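Long-range contact in AA9 family lytic polysaccharide monooxygenase D (Myceliophthora thermophila, PDB 5UFV), which cleaves cellulose oxidatively at the C1 position, using a single active-site copper ion, a reducing agent and O2 or H2O2: residues C48-P62 / F168-S180. Numbering follows the deposited sequence.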
ATOM      1  N   CYS A  48      -4.605  -8.586   0.743  1.00 29.26           N
ATOM      2  CA  CYS A  48      -5.016  -7.913   1.965  1.00 30.14           C
ATOM      3  C   CYS A  48      -4.547  -8.702   3.171  1.00 29.35           C
ATOM      4  O   CYS A  48      -5.204  -8.708   4.214  1.00 29.91           O
ATOM      5  CB  CYS A  48      -6.542  -7.781   1.991  1.00 35.09           C
ATOM      6  SG  CYS A  48      -7.255  -6.660   0.744  1.00 38.31           S
ATOM      7  N   ASN A  49      -3.394  -9.358   3.031  1.00 27.63           N
ATOM      8  CA  ASN A  49      -2.795 -10.123   4.117  1.00 26.27           C
ATOM      9  C   ASN A  49      -3.789 -11.130   4.666  1.00 26.30           C
ATOM     10  O   ASN A  49      -3.834 -11.360   5.873  1.00 26.88           O
ATOM     11  CB  ASN A  49      -2.311  -9.179   5.228  1.00 24.94           C
ATOM     12  CG  ASN A  49      -1.021  -9.622   5.889  1.00 23.27           C
ATOM     13  OD1 ASN A  49      -0.648 -10.776   5.880  1.00 24.73           O
ATOM     14  ND2 ASN A  49      -0.356  -8.689   6.496  1.00 22.81           N
ATOM     15  N   GLY A  50      -4.593 -11.715   3.776  1.00 25.96           N
ATOM     16  CA  GLY A  50      -5.531 -12.787   4.143  1.00 25.45           C
ATOM     17  C   GLY A  50      -6.841 -12.343   4.781  1.00 24.95           C
ATOM     18  O   GLY A  50      -7.677 -13.171   5.068  1.00 25.86           O
ATOM     19  N   GLY A  51      -7.037 -11.050   5.012  1.00 24.68           N
ATOM     20  CA  GLY A  51      -8.335 -10.534   5.493  1.00 25.33           C
ATOM     21  C   GLY A  51      -9.459 -10.854   4.511  1.00 26.69           C
ATOM     22  O   GLY A  51      -9.227 -11.197   3.342  1.00 27.74           O
ATOM     23  N   THR A  52     -10.682 -10.768   5.000  1.00 27.10           N
ATOM     24  CA  THR A  52     -11.860 -11.097   4.199  1.00 27.94           C
ATOM     25  C   THR A  52     -12.857  -9.985   4.157  1.00 28.00           C
ATOM     26  O   THR A  52     -13.721  -9.989   3.286  1.00 30.04           O
ATOM     27  CB  THR A  52     -12.615 -12.292   4.783  1.00 28.70           C
ATOM     28  OG1 THR A  52     -12.782 -12.097   6.192  1.00 28.11           O
ATOM     29  CG2 THR A  52     -11.853 -13.603   4.518  1.00 28.90           C
ATOM     30  N   GLY A  53     -12.762  -9.040   5.097  1.00 27.11           N
ATOM     31  CA  GLY A  53     -13.708  -7.948   5.147  1.00 26.42           C
ATOM     32  C   GLY A  53     -13.717  -7.202   6.445  1.00 25.42           C
ATOM     33  O   GLY A  53     -12.897  -7.432   7.317  1.00 24.41           O
ATOM     34  N   ALA A  54     -14.683  -6.308   6.553  1.00 25.96           N
ATOM     35  CA  ALA A  54     -14.815  -5.434   7.696  1.00 27.05           C
ATOM     36  C   ALA A  54     -16.226  -4.850   7.774  1.00 27.79           C
ATOM     37  O   ALA A  54     -16.889  -4.731   6.760  1.00 30.29           O
ATOM     38  CB  ALA A  54     -13.789  -4.325   7.607  1.00 26.86           C
ATOM     39  N   ALA A  55     -16.649  -4.441   8.971  1.00 28.41           N
ATOM     40  CA  ALA A  55     -18.041  -4.032   9.226  1.00 28.61           C
ATOM     41  C   ALA A  55     -18.310  -2.570   8.882  1.00 28.65           C
ATOM     42  O   ALA A  55     -19.444  -2.202   8.502  1.00 29.83           O
ATOM     43  CB  ALA A  55     -18.400  -4.292  10.683  1.00 28.28           C
ATOM     44  N   LEU A  56     -17.284  -1.742   9.038  1.00 27.18           N
ATOM     45  CA  LEU A  56     -17.426  -0.306   8.857  1.00 28.19           C
ATOM     46  C   LEU A  56     -16.673   0.230   7.643  1.00 27.67           C
ATOM     47  O   LEU A  56     -15.837  -0.451   7.078  1.00 26.98           O
ATOM     48  CB  LEU A  56     -16.901   0.419  10.095  1.00 28.27           C
ATOM     49  CG  LEU A  56     -17.511  -0.021  11.415  1.00 29.04           C
ATOM     50  CD1 LEU A  56     -16.939   0.810  12.565  1.00 28.70           C
ATOM     51  CD2 LEU A  56     -19.040   0.043  11.379  1.00 29.13           C
ATOM     52  N   TYR A  57     -16.972   1.482   7.309  1.00 28.92           N
ATOM     53  CA  TYR A  57     -16.313   2.246   6.251  1.00 29.74           C
ATOM     54  C   TYR A  57     -16.058   3.675   6.756  1.00 30.68           C
ATOM     55  O   TYR A  57     -16.746   4.156   7.648  1.00 29.84           O
ATOM     56  CB  TYR A  57     -17.190   2.323   5.005  1.00 30.44           C
ATOM     57  CG  TYR A  57     -18.577   2.827   5.316  1.00 32.10           C
ATOM     58  CD1 TYR A  57     -18.829   4.186   5.413  1.00 33.40           C
ATOM     59  CD2 TYR A  57     -19.637   1.930   5.572  1.00 32.23           C
ATOM     60  CE1 TYR A  57     -20.098   4.658   5.726  1.00 34.92           C
ATOM     61  CE2 TYR A  57     -20.897   2.388   5.884  1.00 33.04           C
ATOM     62  CZ  TYR A  57     -21.120   3.755   5.959  1.00 35.66           C
ATOM     63  OH  TYR A  57     -22.362   4.244   6.279  1.00 38.51           O
ATOM     64  N   ALA A  58     -15.047   4.334   6.200  1.00 30.71           N
ATOM     65  CA  ALA A  58     -14.851   5.753   6.427  1.00 32.09           C
ATOM     66  C   ALA A  58     -15.459   6.528   5.246  1.00 33.83           C
ATOM     67  O   ALA A  58     -15.348   6.097   4.102  1.00 35.11           O
ATOM     68  CB  ALA A  58     -13.368   6.045   6.548  1.00 31.79           C
ATOM     69  N   GLU A  59     -16.103   7.657   5.522  1.00 36.45           N
ATOM     70  CA  GLU A  59     -16.570   8.561   4.463  1.00 39.56           C
ATOM     71  C   GLU A  59     -15.451   9.456   4.016  1.00 38.17           C
ATOM     72  O   GLU A  59     -14.605   9.865   4.814  1.00 39.29           O
ATOM     73  CB  GLU A  59     -17.758   9.416   4.918  1.00 43.65           C
ATOM     74  CG  GLU A  59     -18.946   8.570   5.389  1.00 48.67           C
ATOM     75  CD  GLU A  59     -20.305   9.020   4.872  1.00 54.25           C
ATOM     76  OE1 GLU A  59     -20.488  10.220   4.528  1.00 57.52           O
ATOM     77  OE2 GLU A  59     -21.202   8.147   4.822  1.00 57.41           O
ATOM     78  N   ALA A  60     -15.434   9.744   2.726  1.00 37.58           N
ATOM     79  CA  ALA A  60     -14.458  10.660   2.161  1.00 37.50           C
ATOM     80  C   ALA A  60     -14.889  11.107   0.787  1.00 38.83           C
ATOM     81  O   ALA A  60     -15.516  10.368   0.037  1.00 38.58           O
ATOM     82  CB  ALA A  60     -13.086  10.017   2.069  1.00 36.60           C
ATOM     83  N   ALA A  61     -14.548  12.337   0.469  1.00 39.72           N
ATOM     84  CA  ALA A  61     -14.780  12.868  -0.846  1.00 41.44           C
ATOM     85  C   ALA A  61     -13.446  12.904  -1.582  1.00 40.99           C
ATOM     86  O   ALA A  61     -12.373  12.856  -0.970  1.00 38.80           O
ATOM     87  CB  ALA A  61     -15.378  14.270  -0.745  1.00 42.41           C
ATOM     88  N   PRO A  62     -13.512  13.002  -2.908  1.00 42.95           N
ATOM     89  CA  PRO A  62     -12.309  13.188  -3.691  1.00 42.61           C
ATOM     90  C   PRO A  62     -11.544  14.384  -3.173  1.00 42.86           C
ATOM     91  O   PRO A  62     -12.170  15.343  -2.746  1.00 43.01           O
ATOM     92  CB  PRO A  62     -12.853  13.465  -5.090  1.00 45.37           C
ATOM     93  CG  PRO A  62     -14.162  12.735  -5.133  1.00 45.71           C
ATOM     94  CD  PRO A  62     -14.719  12.861  -3.750  1.00 44.75           C
ATOM     95  N   PHE A 168       6.799  -8.315   1.426  1.00 29.73           N
ATOM     96  CA  PHE A 168       5.636  -7.474   1.262  1.00 28.38           C
ATOM     97  C   PHE A 168       4.817  -7.410   2.547  1.00 27.56           C
ATOM     98  O   PHE A 168       4.625  -8.414   3.203  1.00 29.53           O
ATOM     99  CB  PHE A 168       4.752  -8.052   0.187  1.00 29.14           C
ATOM    100  CG  PHE A 168       5.430  -8.232  -1.155  1.00 30.38           C
ATOM    101  CD1 PHE A 168       6.156  -9.376  -1.443  1.00 29.77           C
ATOM    102  CD2 PHE A 168       5.254  -7.289  -2.169  1.00 31.10           C
ATOM    103  CE1 PHE A 168       6.733  -9.551  -2.692  1.00 31.20           C
ATOM    104  CE2 PHE A 168       5.833  -7.465  -3.423  1.00 30.31           C
ATOM    105  CZ  PHE A 168       6.575  -8.595  -3.684  1.00 30.97           C
ATOM    106  N   TYR A 169       4.336  -6.220   2.893  1.00 26.37           N
ATOM    107  CA  TYR A 169       3.546  -6.004   4.100  1.00 25.80           C
ATOM    108  C   TYR A 169       2.343  -5.162   3.705  1.00 25.75           C
ATOM    109  O   TYR A 169       2.487  -3.947   3.591  1.00 24.51           O
ATOM    110  CB  TYR A 169       4.364  -5.236   5.147  1.00 25.43           C
ATOM    111  CG  TYR A 169       5.648  -5.910   5.570  1.00 24.53           C
ATOM    112  CD1 TYR A 169       6.809  -5.799   4.812  1.00 23.54           C
ATOM    113  CD2 TYR A 169       5.698  -6.630   6.744  1.00 24.65           C
ATOM    114  CE1 TYR A 169       7.981  -6.396   5.228  1.00 24.65           C
ATOM    115  CE2 TYR A 169       6.858  -7.245   7.166  1.00 24.49           C
ATOM    116  CZ  TYR A 169       7.989  -7.122   6.412  1.00 25.62           C
ATOM    117  OH  TYR A 169       9.113  -7.755   6.880  1.00 27.66           O
ATOM    118  N   PRO A 170       1.171  -5.802   3.466  1.00 26.14           N
ATOM    119  CA  PRO A 170      -0.018  -5.095   2.999  1.00 25.60           C
ATOM    120  C   PRO A 170      -1.196  -5.158   3.953  1.00 26.14           C
ATOM    121  O   PRO A 170      -1.317  -6.109   4.718  1.00 26.36           O
ATOM    122  CB  PRO A 170      -0.381  -5.888   1.751  1.00 26.46           C
ATOM    123  CG  PRO A 170      -0.073  -7.306   2.163  1.00 26.99           C
ATOM    124  CD  PRO A 170       1.068  -7.243   3.154  1.00 26.23           C
ATOM    125  N   GLU A 171      -2.076  -4.157   3.882  1.00 26.58           N
ATOM    126  CA  GLU A 171      -3.344  -4.155   4.615  1.00 25.61           C
ATOM    127  C   GLU A 171      -4.376  -3.384   3.795  1.00 26.82           C
ATOM    128  O   GLU A 171      -3.990  -2.485   3.044  1.00 27.87           O
ATOM    129  CB  GLU A 171      -3.185  -3.493   5.983  1.00 25.73           C
ATOM    130  CG  GLU A 171      -2.666  -4.388   7.104  1.00 25.05           C
ATOM    131  CD  GLU A 171      -1.151  -4.439   7.202  1.00 24.26           C
ATOM    132  OE1 GLU A 171      -0.472  -3.437   6.921  1.00 23.35           O
ATOM    133  OE2 GLU A 171      -0.625  -5.500   7.587  1.00 25.21           O
ATOM    134  N   CYS A 172      -5.659  -3.755   3.948  1.00 27.62           N
ATOM    135  CA  CYS A 172      -6.819  -3.103   3.292  1.00 28.90           C
ATOM    136  C   CYS A 172      -7.816  -2.539   4.310  1.00 26.18           C
ATOM    137  O   CYS A 172      -7.992  -3.106   5.411  1.00 23.12           O
ATOM    138  CB  CYS A 172      -7.580  -4.060   2.357  1.00 31.19           C
ATOM    139  SG  CYS A 172      -6.452  -4.816   1.179  1.00 40.10           S
ATOM    140  N   ALA A 173      -8.455  -1.436   3.897  1.00 24.04           N
ATOM    141  CA  ALA A 173      -9.468  -0.707   4.681  1.00 25.19           C
ATOM    142  C   ALA A 173     -10.590  -0.269   3.764  1.00 25.61           C
ATOM    143  O   ALA A 173     -10.410  -0.239   2.551  1.00 27.61           O
ATOM    144  CB  ALA A 173      -8.859   0.511   5.348  1.00 24.50           C
ATOM    145  N   GLN A 174     -11.728   0.080   4.337  1.00 26.32           N
ATOM    146  CA  GLN A 174     -12.941   0.350   3.555  1.00 28.61           C
ATOM    147  C   GLN A 174     -13.311   1.850   3.520  1.00 30.54           C
ATOM    148  O   GLN A 174     -13.490   2.490   4.563  1.00 31.63           O
ATOM    149  CB  GLN A 174     -14.101  -0.491   4.102  1.00 28.77           C
ATOM    150  CG  GLN A 174     -13.799  -1.976   4.059  1.00 29.34           C
ATOM    151  CD  GLN A 174     -14.992  -2.877   4.287  1.00 29.70           C
ATOM    152  OE1 GLN A 174     -15.049  -3.967   3.731  1.00 32.75           O
ATOM    153  NE2 GLN A 174     -15.923  -2.451   5.103  1.00 29.52           N
ATOM    154  N   ILE A 175     -13.411   2.398   2.312  1.00 32.45           N
ATOM    155  CA  ILE A 175     -13.703   3.822   2.111  1.00 34.20           C
ATOM    156  C   ILE A 175     -14.957   3.974   1.250  1.00 35.04           C
ATOM    157  O   ILE A 175     -15.024   3.427   0.133  1.00 32.28           O
ATOM    158  CB  ILE A 175     -12.566   4.527   1.362  1.00 34.87           C
ATOM    159  CG1 ILE A 175     -11.218   4.126   1.944  1.00 35.40           C
ATOM    160  CG2 ILE A 175     -12.756   6.037   1.385  1.00 36.50           C
ATOM    161  CD1 ILE A 175     -10.814   4.881   3.178  1.00 36.39           C
ATOM    162  N   LYS A 176     -15.942   4.700   1.782  1.00 35.33           N
ATOM    163  CA  LYS A 176     -17.099   5.091   1.007  1.00 36.94           C
ATOM    164  C   LYS A 176     -16.836   6.497   0.472  1.00 38.38           C
ATOM    165  O   LYS A 176     -16.885   7.479   1.237  1.00 39.96           O
ATOM    166  CB  LYS A 176     -18.391   5.046   1.823  1.00 37.25           C
ATOM    167  CG  LYS A 176     -19.592   5.239   0.919  1.00 39.89           C
ATOM    168  CD  LYS A 176     -20.937   5.258   1.631  1.00 42.81           C
ATOM    169  CE  LYS A 176     -21.247   4.005   2.456  1.00 42.94           C
ATOM    170  NZ  LYS A 176     -21.573   2.783   1.667  1.00 41.79           N
ATOM    171  N   VAL A 177     -16.534   6.575  -0.826  1.00 38.64           N
ATOM    172  CA  VAL A 177     -16.235   7.832  -1.532  1.00 39.70           C
ATOM    173  C   VAL A 177     -17.502   8.543  -1.969  1.00 42.16           C
ATOM    174  O   VAL A 177     -18.290   7.993  -2.748  1.00 43.76           O
ATOM    175  CB  VAL A 177     -15.396   7.560  -2.787  1.00 40.52           C
ATOM    176  CG1 VAL A 177     -15.181   8.827  -3.600  1.00 41.75           C
ATOM    177  CG2 VAL A 177     -14.062   6.958  -2.386  1.00 40.12           C
ATOM    178  N   THR A 178     -17.689   9.765  -1.478  1.00 44.01           N
ATOM    179  CA  THR A 178     -18.887  10.549  -1.748  1.00 46.96           C
ATOM    180  C   THR A 178     -18.719  11.461  -2.965  1.00 48.85           C
ATOM    181  O   THR A 178     -17.733  11.370  -3.689  1.00 47.86           O
ATOM    182  CB  THR A 178     -19.225  11.418  -0.526  1.00 50.13           C
ATOM    183  OG1 THR A 178     -18.121  12.295  -0.240  1.00 50.97           O
ATOM    184  CG2 THR A 178     -19.522  10.533   0.688  1.00 50.21           C
ATOM    185  N   GLY A 179     -19.688  12.346  -3.183  1.00 52.50           N
ATOM    186  CA  GLY A 179     -19.614  13.321  -4.265  1.00 55.14           C
ATOM    187  C   GLY A 179     -20.206  12.822  -5.568  1.00 57.58           C
ATOM    188  O   GLY A 179     -20.982  11.860  -5.604  1.00 58.64           O
ATOM    189  N   SER A 180     -19.829  13.486  -6.648  1.00 60.51           N
ATOM    190  CA  SER A 180     -20.397  13.207  -7.966  1.00 62.08           C
ATOM    191  C   SER A 180     -19.320  13.317  -9.031  1.00 61.20           C
ATOM    192  O   SER A 180     -19.530  13.859 -10.114  1.00 64.63           O
ATOM    193  CB  SER A 180     -21.553  14.167  -8.255  1.00 64.42           C
ATOM    194  OG  SER A 180     -21.160  15.514  -8.055  1.00 65.02           O
TER
HETATM  195  O   HOH W   1     -16.490  -6.309   4.104  1.00 27.54           O
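Gln174 reaches from strand 167-177 into the loop 53-57. Its amide NE2 donates to Leu56 O at 2.8 Å, approaching from above the carbonyl plane. The same NE2 makes a weak bond to Ala54 O (3.0 Å). CG lies beside the backbone N (chi1 -59°), and the extended chain beyond it carries the amide to these carbonyls. OE1 takes a hydrogen bond from Trp30, and a water links it to Ala54 N. With an alanine here, the Leu56 carbonyl would probably lose its side-chain amide donor, and the loop its tie to the strand. Two residues on, Lys176 lays CE over the centre of the Tyr57 ring, 3.5 Å from the centroid. NZ stands over the same face in a cation-pi contact and also hydrogen-bonds Asn150 OD1. Thr178 grips Ala60 O twice, through N at 2.7 Å and OG1 at 3.3 Å. Residues 58-60 pair in parallel with residues 175-177, forming the edge strand of the mixed sheet in the AA9 beta-sandwich. At the other end, the Cys48 SG-Cys172 SG disulfide (2.1 Å) ties the start of segment 48-62 to the strand. Covalent and polar ties thus hold this segment along the strand that also carries Tyr169, a copper ligand.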